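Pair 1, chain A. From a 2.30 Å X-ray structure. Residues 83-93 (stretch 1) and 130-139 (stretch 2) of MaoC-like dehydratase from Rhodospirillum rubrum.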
# COMPACT_ATOMS: atom_id res chain seq x y z
N GLY A 83 -6.80 2.93 7.82
CA GLY A 83 -6.46 3.62 6.59
C GLY A 83 -5.16 4.38 6.73
O GLY A 83 -4.64 4.56 7.83
N THR A 84 -4.65 4.88 5.61
CA THR A 84 -3.40 5.62 5.64
C THR A 84 -3.23 6.62 4.50
O THR A 84 -3.82 6.46 3.43
CB THR A 84 -2.16 4.64 5.58
OG1 THR A 84 -0.95 5.36 5.84
CG2 THR A 84 -2.04 3.98 4.20
N GLU A 85 -2.44 7.66 4.77
CA GLU A 85 -2.08 8.66 3.75
C GLU A 85 -0.69 8.18 3.31
O GLU A 85 0.26 8.14 4.11
CB GLU A 85 -1.99 10.06 4.35
CG GLU A 85 -1.64 11.16 3.34
CD GLU A 85 -0.17 11.16 2.88
OE1 GLU A 85 0.73 10.74 3.65
OE2 GLU A 85 0.08 11.62 1.74
N LEU A 86 -0.57 7.85 2.03
CA LEU A 86 0.66 7.29 1.50
C LEU A 86 1.30 8.14 0.42
O LEU A 86 0.61 8.66 -0.45
CB LEU A 86 0.31 5.90 0.94
CG LEU A 86 1.39 4.81 0.88
CD1 LEU A 86 2.16 4.73 2.20
CD2 LEU A 86 0.72 3.47 0.58
N SER A 87 2.62 8.30 0.50
CA SER A 87 3.33 9.01 -0.54
C SER A 87 4.73 8.42 -0.69
O SER A 87 5.29 7.86 0.26
CB SER A 87 3.41 10.52 -0.25
OG SER A 87 4.09 10.78 0.95
N TRP A 88 5.29 8.51 -1.90
CA TRP A 88 6.64 8.03 -2.16
C TRP A 88 7.43 9.20 -2.76
O TRP A 88 7.41 9.43 -3.98
CB TRP A 88 6.63 6.85 -3.14
CG TRP A 88 5.77 5.71 -2.67
CD1 TRP A 88 6.12 4.72 -1.78
CD2 TRP A 88 4.42 5.44 -3.05
NE1 TRP A 88 5.07 3.85 -1.60
CE2 TRP A 88 4.01 4.27 -2.37
CE3 TRP A 88 3.52 6.07 -3.92
CZ2 TRP A 88 2.73 3.73 -2.51
CZ3 TRP A 88 2.23 5.53 -4.06
CH2 TRP A 88 1.86 4.36 -3.36
N PRO A 89 8.13 9.96 -1.91
CA PRO A 89 8.93 11.12 -2.34
C PRO A 89 10.11 10.78 -3.25
O PRO A 89 10.34 11.45 -4.26
CB PRO A 89 9.40 11.75 -1.03
CG PRO A 89 8.40 11.26 -0.01
CD PRO A 89 8.12 9.85 -0.44
N ASN A 90 10.87 9.76 -2.87
CA ASN A 90 12.01 9.34 -3.66
C ASN A 90 11.88 7.85 -4.01
O ASN A 90 11.32 7.06 -3.25
CB ASN A 90 13.34 9.59 -2.94
CG ASN A 90 13.54 11.05 -2.57
OD1 ASN A 90 13.03 11.53 -1.55
ND2 ASN A 90 14.28 11.78 -3.40
N PRO A 91 12.39 7.47 -5.19
CA PRO A 91 12.34 6.08 -5.66
C PRO A 91 13.14 5.19 -4.72
O PRO A 91 14.06 5.66 -4.05
CB PRO A 91 13.02 6.14 -7.03
CG PRO A 91 12.82 7.55 -7.48
CD PRO A 91 12.97 8.35 -6.22
N THR A 92 12.78 3.91 -4.65
CA THR A 92 13.54 2.93 -3.87
C THR A 92 14.39 2.22 -4.91
O THR A 92 13.88 1.69 -5.90
CB THR A 92 12.66 1.92 -3.15
OG1 THR A 92 11.91 2.60 -2.13
CG2 THR A 92 13.54 0.84 -2.49
N ARG A 93 15.69 2.18 -4.66
CA ARG A 93 16.68 1.63 -5.58
C ARG A 93 17.31 0.34 -5.12
O ARG A 93 17.38 0.09 -3.91
CB ARG A 93 17.81 2.63 -5.76
CG ARG A 93 17.41 4.05 -6.16
CD ARG A 93 16.82 4.06 -7.56
NE ARG A 93 16.55 5.41 -8.04
CZ ARG A 93 16.06 5.69 -9.24
NH1 ARG A 93 15.76 4.71 -10.08
NH2 ARG A 93 15.87 6.96 -9.60
N GLY A 130 19.38 8.99 4.05
CA GLY A 130 18.48 9.80 4.85
C GLY A 130 17.26 10.31 4.10
O GLY A 130 16.49 11.10 4.64
N GLU A 131 17.10 9.87 2.85
CA GLU A 131 15.95 10.29 2.04
C GLU A 131 14.73 9.42 2.33
O GLU A 131 14.84 8.22 2.64
CB GLU A 131 16.26 10.15 0.54
CG GLU A 131 17.65 10.62 0.12
CD GLU A 131 17.94 10.34 -1.34
OE1 GLU A 131 17.74 9.18 -1.78
OE2 GLU A 131 18.37 11.26 -2.06
N VAL A 132 13.55 10.02 2.22
CA VAL A 132 12.30 9.32 2.46
C VAL A 132 11.78 8.65 1.19
O VAL A 132 11.42 9.35 0.23
CB VAL A 132 11.22 10.30 2.98
CG1 VAL A 132 9.94 9.55 3.32
CG2 VAL A 132 11.74 11.05 4.20
N VAL A 133 11.76 7.32 1.18
CA VAL A 133 11.22 6.60 0.02
C VAL A 133 9.72 6.30 0.22
O VAL A 133 9.04 5.86 -0.71
CB VAL A 133 11.99 5.29 -0.30
CG1 VAL A 133 13.45 5.63 -0.59
CG2 VAL A 133 11.88 4.28 0.84
N GLN A 134 9.22 6.54 1.42
CA GLN A 134 7.79 6.38 1.68
C GLN A 134 7.39 7.00 2.99
O GLN A 134 8.13 6.92 3.98
CB GLN A 134 7.35 4.90 1.72
CG GLN A 134 5.84 4.73 1.88
CD GLN A 134 5.38 3.28 2.02
OE1 GLN A 134 5.10 2.80 3.12
NE2 GLN A 134 5.32 2.58 0.89
N ARG A 135 6.25 7.68 2.99
CA ARG A 135 5.69 8.20 4.22
C ARG A 135 4.27 7.65 4.27
O ARG A 135 3.50 7.76 3.30
CB ARG A 135 5.66 9.72 4.29
CG ARG A 135 4.71 10.23 5.37
CD ARG A 135 4.91 11.71 5.60
NE ARG A 135 6.21 11.98 6.21
CZ ARG A 135 6.58 13.17 6.69
NH1 ARG A 135 5.74 14.20 6.63
NH2 ARG A 135 7.78 13.32 7.23
N SER A 136 3.95 7.02 5.39
CA SER A 136 2.64 6.45 5.61
C SER A 136 2.11 7.00 6.93
O SER A 136 2.62 6.68 8.00
CB SER A 136 2.76 4.92 5.67
OG SER A 136 1.50 4.30 5.83
N THR A 137 1.12 7.89 6.85
CA THR A 137 0.48 8.46 8.05
C THR A 137 -0.75 7.56 8.21
O THR A 137 -1.79 7.77 7.58
CB THR A 137 0.09 9.92 7.84
OG1 THR A 137 1.26 10.67 7.49
CG2 THR A 137 -0.52 10.51 9.11
N ALA A 138 -0.62 6.56 9.06
CA ALA A 138 -1.67 5.57 9.27
C ALA A 138 -2.47 5.72 10.55
O ALA A 138 -1.97 6.25 11.54
CB ALA A 138 -1.03 4.15 9.24
N LYS A 139 -3.71 5.26 10.51
CA LYS A 139 -4.54 5.26 11.71
C LYS A 139 -4.63 3.77 12.09
O LYS A 139 -5.14 2.94 11.33
CB LYS A 139 -5.92 5.83 11.45
CG LYS A 139 -5.90 7.33 11.18
CD LYS A 139 -7.26 7.82 10.70
CE LYS A 139 -7.31 9.34 10.65
NZ LYS A 139 -6.82 9.96 11.92
O HOH W 1 9.90 4.95 -3.20

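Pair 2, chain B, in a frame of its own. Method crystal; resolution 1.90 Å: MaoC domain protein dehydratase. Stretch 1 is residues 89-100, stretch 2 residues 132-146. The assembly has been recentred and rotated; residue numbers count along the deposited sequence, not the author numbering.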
# COMPACT_ATOMS: atom_id res chain seq x y z
N GLY B 89 12.25 20.05 18.11
CA GLY B 89 11.00 20.12 18.87
C GLY B 89 9.85 20.63 18.04
O GLY B 89 10.04 21.04 16.88
N TYR B 90 8.65 20.60 18.63
CA TYR B 90 7.43 21.14 18.04
C TYR B 90 6.77 21.95 19.15
O TYR B 90 7.02 21.69 20.34
CB TYR B 90 6.45 20.02 17.63
CG TYR B 90 7.03 18.91 16.78
CD1 TYR B 90 7.66 17.82 17.36
CD2 TYR B 90 6.91 18.94 15.39
CE1 TYR B 90 8.19 16.80 16.59
CE2 TYR B 90 7.43 17.92 14.60
CZ TYR B 90 8.06 16.85 15.21
OH TYR B 90 8.59 15.83 14.44
N ALA B 91 5.94 22.92 18.77
CA ALA B 91 5.13 23.66 19.74
C ALA B 91 3.94 24.25 19.04
O ALA B 91 3.98 24.47 17.82
CB ALA B 91 5.95 24.76 20.42
N GLY B 92 2.88 24.49 19.80
CA GLY B 92 1.71 25.21 19.31
C GLY B 92 1.10 24.57 18.07
O GLY B 92 0.69 25.27 17.14
N GLY B 93 1.06 23.24 18.07
CA GLY B 93 0.46 22.50 16.96
C GLY B 93 -1.04 22.45 17.12
O GLY B 93 -1.55 21.60 17.84
N ARG B 94 -1.75 23.36 16.45
CA ARG B 94 -3.21 23.49 16.59
C ARG B 94 -3.91 22.94 15.33
O ARG B 94 -3.67 23.45 14.23
CB ARG B 94 -3.59 24.96 16.78
CG ARG B 94 -5.09 25.21 16.94
CD ARG B 94 -5.40 26.69 16.95
NE ARG B 94 -5.07 27.32 15.68
CZ ARG B 94 -5.90 27.40 14.64
NH1 ARG B 94 -7.13 26.90 14.72
NH2 ARG B 94 -5.51 28.00 13.52
N PHE B 95 -4.75 21.91 15.50
CA PHE B 95 -5.57 21.42 14.38
C PHE B 95 -6.77 22.34 14.20
O PHE B 95 -7.36 22.78 15.17
CB PHE B 95 -5.97 19.94 14.59
CG PHE B 95 -4.80 18.99 14.42
CD1 PHE B 95 -4.47 18.48 13.16
CD2 PHE B 95 -4.00 18.65 15.50
CE1 PHE B 95 -3.36 17.64 12.99
CE2 PHE B 95 -2.90 17.80 15.35
CZ PHE B 95 -2.57 17.30 14.09
N GLY B 96 -7.09 22.68 12.95
CA GLY B 96 -8.11 23.68 12.65
C GLY B 96 -9.32 23.00 12.02
O GLY B 96 -9.93 22.14 12.63
N ALA B 97 -9.65 23.37 10.79
CA ALA B 97 -10.77 22.73 10.09
C ALA B 97 -10.52 21.24 9.86
O ALA B 97 -9.38 20.81 9.62
CB ALA B 97 -11.07 23.44 8.77
N VAL B 98 -11.59 20.46 9.96
CA VAL B 98 -11.56 19.03 9.63
C VAL B 98 -11.15 18.84 8.17
O VAL B 98 -11.55 19.61 7.28
CB VAL B 98 -12.95 18.40 9.88
CG1 VAL B 98 -12.97 16.93 9.51
CG2 VAL B 98 -13.34 18.57 11.33
N VAL B 99 -10.36 17.80 7.93
CA VAL B 99 -9.95 17.40 6.58
C VAL B 99 -10.72 16.13 6.18
O VAL B 99 -10.77 15.17 6.96
CB VAL B 99 -8.42 17.12 6.56
CG1 VAL B 99 -7.95 16.76 5.15
CG2 VAL B 99 -7.66 18.35 7.05
N TYR B 100 -11.31 16.14 4.99
CA TYR B 100 -12.04 15.00 4.45
C TYR B 100 -11.37 14.51 3.16
O TYR B 100 -10.67 15.29 2.50
CB TYR B 100 -13.48 15.44 4.12
CG TYR B 100 -14.34 15.78 5.33
CD1 TYR B 100 -14.74 14.79 6.23
CD2 TYR B 100 -14.77 17.09 5.55
CE1 TYR B 100 -15.53 15.09 7.33
CE2 TYR B 100 -15.58 17.41 6.64
CZ TYR B 100 -15.95 16.40 7.53
OH TYR B 100 -16.73 16.70 8.62
N VAL B 132 -3.25 24.80 4.75
CA VAL B 132 -4.60 25.26 4.48
C VAL B 132 -5.28 24.30 3.50
O VAL B 132 -4.60 23.59 2.75
CB VAL B 132 -4.67 26.72 3.91
CG1 VAL B 132 -4.15 27.72 4.94
CG2 VAL B 132 -3.92 26.87 2.59
N ASN B 133 -6.60 24.27 3.49
CA ASN B 133 -7.27 23.44 2.50
C ASN B 133 -7.59 24.29 1.26
O ASN B 133 -7.14 25.45 1.16
CB ASN B 133 -8.53 22.79 3.10
CG ASN B 133 -9.55 23.81 3.55
OD1 ASN B 133 -9.48 24.97 3.16
ND2 ASN B 133 -10.49 23.38 4.39
N GLN B 134 -8.35 23.72 0.33
CA GLN B 134 -8.68 24.37 -0.94
C GLN B 134 -9.57 25.61 -0.76
O GLN B 134 -9.77 26.37 -1.70
CB GLN B 134 -9.33 23.36 -1.93
CG GLN B 134 -10.75 22.90 -1.57
CD GLN B 134 -10.80 21.68 -0.64
OE1 GLN B 134 -9.81 21.32 0.02
NE2 GLN B 134 -11.96 21.03 -0.60
N TRP B 135 -10.10 25.79 0.45
CA TRP B 135 -10.95 26.96 0.79
C TRP B 135 -10.16 28.00 1.53
O TRP B 135 -10.73 28.98 2.04
CB TRP B 135 -12.13 26.51 1.63
CG TRP B 135 -12.97 25.46 0.96
CD1 TRP B 135 -13.01 24.09 1.24
CD2 TRP B 135 -13.91 25.65 -0.14
NE1 TRP B 135 -13.88 23.45 0.41
CE2 TRP B 135 -14.46 24.32 -0.44
CE3 TRP B 135 -14.33 26.74 -0.89
CZ2 TRP B 135 -15.38 24.12 -1.46
CZ3 TRP B 135 -15.28 26.53 -1.91
CH2 TRP B 135 -15.79 25.26 -2.18
N ASP B 136 -8.85 27.80 1.61
CA ASP B 136 -7.94 28.65 2.38
C ASP B 136 -8.20 28.63 3.88
O ASP B 136 -7.81 29.56 4.57
CB ASP B 136 -7.92 30.09 1.84
CG ASP B 136 -7.20 30.21 0.51
OD1 ASP B 136 -6.15 29.55 0.34
OD2 ASP B 136 -7.68 30.95 -0.37
N GLU B 137 -8.86 27.59 4.39
CA GLU B 137 -9.02 27.41 5.85
C GLU B 137 -7.79 26.68 6.39
O GLU B 137 -7.34 25.72 5.79
CB GLU B 137 -10.26 26.58 6.16
CG GLU B 137 -11.56 27.18 5.62
CD GLU B 137 -12.76 26.23 5.77
OE1 GLU B 137 -12.70 25.05 5.32
OE2 GLU B 137 -13.77 26.68 6.35
N VAL B 138 -7.27 27.14 7.52
CA VAL B 138 -6.16 26.49 8.19
C VAL B 138 -6.66 25.18 8.79
O VAL B 138 -7.65 25.16 9.51
CB VAL B 138 -5.60 27.41 9.30
CG1 VAL B 138 -4.54 26.70 10.13
CG2 VAL B 138 -5.08 28.73 8.69
N VAL B 139 -5.97 24.08 8.46
CA VAL B 139 -6.31 22.77 8.97
C VAL B 139 -5.29 22.38 10.03
O VAL B 139 -5.55 21.53 10.89
CB VAL B 139 -6.39 21.70 7.84
CG1 VAL B 139 -7.44 22.11 6.80
CG2 VAL B 139 -5.03 21.46 7.21
N LEU B 140 -4.13 23.04 9.97
CA LEU B 140 -3.06 22.79 10.92
C LEU B 140 -2.04 23.92 10.86
O LEU B 140 -1.66 24.37 9.78
CB LEU B 140 -2.37 21.47 10.60
CG LEU B 140 -1.09 21.11 11.38
CD1 LEU B 140 -1.40 20.93 12.86
CD2 LEU B 140 -0.45 19.86 10.79
N GLU B 141 -1.62 24.37 12.04
CA GLU B 141 -0.43 25.21 12.16
C GLU B 141 0.42 24.70 13.33
O GLU B 141 -0.10 24.17 14.30
CB GLU B 141 -0.80 26.69 12.34
CG GLU B 141 -1.58 26.99 13.62
CD GLU B 141 -1.86 28.46 13.81
OE1 GLU B 141 -0.99 29.29 13.48
OE2 GLU B 141 -2.95 28.80 14.28
N TYR B 142 1.73 24.86 13.23
CA TYR B 142 2.63 24.46 14.32
C TYR B 142 3.97 25.18 14.15
O TYR B 142 4.25 25.77 13.10
CB TYR B 142 2.83 22.94 14.36
CG TYR B 142 3.47 22.38 13.10
CD1 TYR B 142 4.84 22.45 12.91
CD2 TYR B 142 2.68 21.81 12.09
CE1 TYR B 142 5.43 21.96 11.74
CE2 TYR B 142 3.26 21.32 10.93
CZ TYR B 142 4.64 21.40 10.76
OH TYR B 142 5.23 20.93 9.61
N ILE B 143 4.77 25.12 15.20
CA ILE B 143 6.13 25.60 15.16
C ILE B 143 7.03 24.39 15.31
O ILE B 143 6.74 23.49 16.10
CB ILE B 143 6.40 26.60 16.31
CG1 ILE B 143 5.62 27.90 16.07
CG2 ILE B 143 7.90 26.87 16.48
CD1 ILE B 143 5.44 28.71 17.34
N ARG B 144 8.10 24.33 14.53
CA ARG B 144 9.11 23.32 14.77
C ARG B 144 10.46 23.99 14.62
O ARG B 144 10.57 25.05 13.98
CB ARG B 144 8.94 22.09 13.85
CG ARG B 144 9.47 22.20 12.43
CD ARG B 144 9.37 20.85 11.74
NE ARG B 144 9.59 20.85 10.30
CZ ARG B 144 10.60 20.23 9.68
NH1 ARG B 144 11.52 19.55 10.39
NH2 ARG B 144 10.69 20.27 8.36
N TRP B 145 11.47 23.38 15.23
CA TRP B 145 12.83 23.87 15.05
C TRP B 145 13.75 22.74 14.75
O TRP B 145 13.56 21.63 15.26
CB TRP B 145 13.29 24.79 16.19
CG TRP B 145 13.23 24.22 17.59
CD1 TRP B 145 14.29 23.81 18.38
CD2 TRP B 145 12.03 24.03 18.43
NE1 TRP B 145 13.86 23.37 19.61
CE2 TRP B 145 12.51 23.48 19.71
CE3 TRP B 145 10.66 24.25 18.26
CZ2 TRP B 145 11.65 23.15 20.75
CZ3 TRP B 145 9.80 23.92 19.32
CH2 TRP B 145 10.28 23.38 20.53
N VAL B 146 14.71 23.01 13.88
CA VAL B 146 15.59 22.00 13.30
C VAL B 146 17.04 22.47 13.35
O VAL B 146 17.32 23.67 13.23
CB VAL B 146 15.23 21.68 11.82
CG1 VAL B 146 13.94 20.89 11.75
CG2 VAL B 146 15.05 22.94 11.01
O HOH W 2 -7.36 19.44 10.76
O HOH W 3 -10.24 20.56 5.13

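The sharpest difference lies in the regularity of the two strand pairs. In pair 1 the strands run in unbroken antiparallel register, Glu A85 facing Thr A137 and Ser A87 facing Arg A135. In pair 2 a beta bulge shifts the register by one residue between Ala B91 and Arg B94. Gly B92 there has phi/psi of 57/40, and positive phi by itself favours glycine; its counterpart, Glu A85, keeps ordinary strand angles and bonds through N to Thr A137 O (2.9 Å). Past the bulge the matching also slips: Thr A84 falls on Ala B91, while Ala A138, rather than Thr A137, falls on Ile B143.

Elsewhere the frameworks agree, with an RMSD of 0.9 Å over 14 central residues. Each has two antiparallel strands, and the second stretch turns a corner at the matched valines Val A133 and Val B139. Beside that corner, Ser A87 and Arg B94 pair with Arg A135 and Glu B141. The backbone bonds recur in both pairs: Arg A135 N donates to Ser A87 O (2.9 Å), and Glu B141 N to Arg B94 O (3.1 Å).

The side chains at this matched pair differ. Ser A87 is short, its OG 3.8 Å from Arg A135 CB, and the end of the arginine leads away. In pair 2 opposite charges meet: Arg B94 reaches across in a salt bridge, NE and NH2 lying 2.9 and 2.8 Å from Glu B141 OE2, which sits near the guanidinium plane.

One position along, aromatic rings match closely. Trp A88 presents its edge, and its NE1 is 2.8 Å from Gln A134 NE2. Phe B95 instead offers a face to Leu B140, whose CD1 lies 3.9 Å from the ring centroid in a CH-pi contact, a purely apolar solution.

Pro A89 and Gly B96 follow. Proline has no amide hydrogen to donate, but its ring packs on valine, CG to Val A132 CG1 at 4.0 Å. Gly B96 N donates to Val B139 O (2.8 Å), and an ideal CB there would lie 2.3 Å from Val B138 O, so the missing side chain makes room.

At the corner, Thr A92 and Val B99 of the first stretch both meet the matched valine: Thr A92 OG1 is 3.3 Å from Val A133 CB, and Val B99 CG2 is 3.7 Å from Val B139 CB. The hydroxyl also donates to a water that bridges Asn A90 O and Val A133 O. A water likewise joins Ala B97 O and Val B139 O, without needing a side chain.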